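Local structure of putative mandelate racemase (Salmonella typhimurium, 2O56) at residues K60-I65 with E79-K84. The protein is of unknown function but belongs to the enolase superfamily, binds magnesium and probably acts as a dehydratase (hydro-lyase). Numbering follows the deposited sequence.
Sequences KDLSAI and EKMLKK
Helices 52-66 and 74-83 of the enolase-type N-terminal capping domain meet here through two side-chain pairs, Ile65 with Lys80 and Leu62 with Met81. The polar link is a single hydrogen bond from Lys80 NZ to the backbone Ile65 O, 2.7 Å long. Its C=O...N angle of 153° and a donor tilt of 17° from the carbonyl plane indicate a fairly direct approach to the carbonyl. The lysine reaches it with CG anti to the backbone N (chi1 -166°) and the chain extended beyond CG. The same methylenes run past the Ile65 side chain in the opposite direction, Lys80 CE lying 3.8 Å from Ile65 CD1. The more buried half of the contact is apolar. Leu62 and Met81 cross at about a right angle, with Leu62 CD2 4.1 Å from Met81 CG, and Leu62 CD1 and CD2 each 4.2 Å from Met81 SD. Behind this pair lies helix 93-114, whose Met99 touches both Leu62 and Met81, while Ser63, whose CB points away from residues 79-84, packs on strands 6-13 and 395-398 of the antiparallel sheet.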
loop_
_atom_site.group_PDB
_atom_site.type_symbol
_atom_site.label_atom_id
_atom_site.label_comp_id
_atom_site.label_asym_id
_atom_site.label_seq_id
_atom_site.Cartn_x
_atom_site.Cartn_y
_atom_site.Cartn_z
ATOM N N LYS A 60 -26.982 -20.996 28.016
ATOM C CA LYS A 60 -27.962 -22.099 27.941
ATOM C C LYS A 60 -27.917 -22.823 26.609
ATOM O O LYS A 60 -27.821 -24.045 26.566
ATOM C CB LYS A 60 -29.383 -21.551 28.202
ATOM C CG LYS A 60 -30.455 -22.576 28.445
ATOM C CD LYS A 60 -31.832 -21.943 28.381
ATOM C CE LYS A 60 -32.581 -22.335 27.126
ATOM N NZ LYS A 60 -33.757 -21.445 26.930
ATOM N N ASP A 61 -27.997 -22.082 25.511
ATOM C CA ASP A 61 -27.975 -22.705 24.173
ATOM C C ASP A 61 -26.663 -23.422 23.848
ATOM O O ASP A 61 -26.678 -24.526 23.275
ATOM C CB ASP A 61 -28.290 -21.680 23.081
ATOM C CG ASP A 61 -29.765 -21.308 23.026
ATOM O OD1 ASP A 61 -30.617 -21.997 23.661
ATOM O OD2 ASP A 61 -30.065 -20.308 22.342
ATOM N N LEU A 62 -25.539 -22.789 24.196
ATOM C CA LEU A 62 -24.206 -23.409 24.055
ATOM C C LEU A 62 -24.043 -24.669 24.926
ATOM O O LEU A 62 -23.504 -25.683 24.480
ATOM C CB LEU A 62 -23.084 -22.378 24.315
ATOM C CG LEU A 62 -22.905 -21.289 23.243
ATOM C CD1 LEU A 62 -21.974 -20.150 23.662
ATOM C CD2 LEU A 62 -22.429 -21.896 21.958
ATOM N N SER A 63 -24.565 -24.623 26.149
ATOM C CA SER A 63 -24.504 -25.770 27.053
ATOM C C SER A 63 -25.117 -27.035 26.469
ATOM O O SER A 63 -24.556 -28.117 26.640
ATOM C CB SER A 63 -25.122 -25.427 28.395
ATOM O OG SER A 63 -24.362 -24.395 29.015
ATOM N N ALA A 64 -26.231 -26.888 25.746
ATOM C CA ALA A 64 -26.872 -28.007 25.053
ATOM C C ALA A 64 -25.931 -28.786 24.167
ATOM O O ALA A 64 -26.090 -29.991 24.018
ATOM C CB ALA A 64 -28.078 -27.538 24.248
ATOM N N ILE A 65 -24.947 -28.114 23.574
ATOM C CA ILE A 65 -24.103 -28.775 22.580
ATOM C C ILE A 65 -22.869 -29.460 23.161
ATOM O O ILE A 65 -22.218 -30.246 22.468
ATOM C CB ILE A 65 -23.767 -27.886 21.337
ATOM C CG1 ILE A 65 -22.704 -26.850 21.654
ATOM C CG2 ILE A 65 -25.025 -27.213 20.797
ATOM C CD1 ILE A 65 -21.975 -26.340 20.412
ATOM N N GLU A 79 -13.554 -24.759 19.452
ATOM C CA GLU A 79 -13.712 -24.725 18.009
ATOM C C GLU A 79 -15.096 -25.234 17.581
ATOM O O GLU A 79 -15.609 -24.831 16.550
ATOM C CB GLU A 79 -12.592 -25.539 17.341
ATOM C CG GLU A 79 -12.594 -25.497 15.810
ATOM C CD GLU A 79 -11.813 -24.324 15.213
ATOM O OE1 GLU A 79 -11.385 -23.411 15.959
ATOM O OE2 GLU A 79 -11.618 -24.330 13.982
ATOM N N LYS A 80 -15.699 -26.121 18.366
ATOM C CA LYS A 80 -17.090 -26.488 18.136
ATOM C C LYS A 80 -18.022 -25.314 18.367
ATOM O O LYS A 80 -18.959 -25.093 17.600
ATOM C CB LYS A 80 -17.507 -27.658 19.035
ATOM C CG LYS A 80 -18.814 -28.315 18.615
ATOM C CD LYS A 80 -19.234 -29.378 19.650
ATOM C CE LYS A 80 -20.684 -29.811 19.402
ATOM N NZ LYS A 80 -21.066 -31.026 20.169
ATOM N N MET A 81 -17.770 -24.554 19.433
ATOM C CA MET A 81 -18.581 -23.366 19.686
ATOM C C MET A 81 -18.416 -22.325 18.573
ATOM O O MET A 81 -19.387 -21.641 18.186
ATOM C CB MET A 81 -18.308 -22.805 21.075
ATOM C CG MET A 81 -18.765 -23.754 22.220
ATOM S SD MET A 81 -18.801 -22.886 23.795
ATOM C CE MET A 81 -17.056 -22.683 24.227
ATOM N N LEU A 82 -17.196 -22.224 18.042
ATOM C CA LEU A 82 -16.935 -21.345 16.897
ATOM C C LEU A 82 -17.630 -21.837 15.628
ATOM O O LEU A 82 -18.281 -21.056 14.952
ATOM C CB LEU A 82 -15.434 -21.196 16.636
ATOM C CG LEU A 82 -15.010 -20.387 15.399
ATOM C CD1 LEU A 82 -15.522 -18.976 15.459
ATOM C CD2 LEU A 82 -13.487 -20.405 15.203
ATOM N N LYS A 83 -17.487 -23.130 15.329
ATOM C CA LYS A 83 -17.695 -23.675 13.962
ATOM C C LYS A 83 -19.027 -24.391 13.739
ATOM O O LYS A 83 -19.487 -24.494 12.595
ATOM C CB LYS A 83 -16.579 -24.648 13.561
ATOM C CG LYS A 83 -15.195 -24.007 13.280
ATOM C CD LYS A 83 -15.278 -23.021 12.114
ATOM C CE LYS A 83 -13.911 -22.388 11.806
ATOM N NZ LYS A 83 -12.946 -23.407 11.338
ATOM N N LYS A 84 -19.634 -24.909 14.808
ATOM C CA LYS A 84 -20.813 -25.785 14.650
ATOM C C LYS A 84 -22.117 -25.152 15.132
ATOM O O LYS A 84 -23.134 -25.829 15.247
ATOM C CB LYS A 84 -20.585 -27.145 15.334
ATOM C CG LYS A 84 -19.375 -27.883 14.809
ATOM C CD LYS A 84 -19.613 -28.325 13.353
ATOM C CE LYS A 84 -18.936 -29.636 13.057
ATOM N NZ LYS A 84 -18.654 -29.722 11.607
#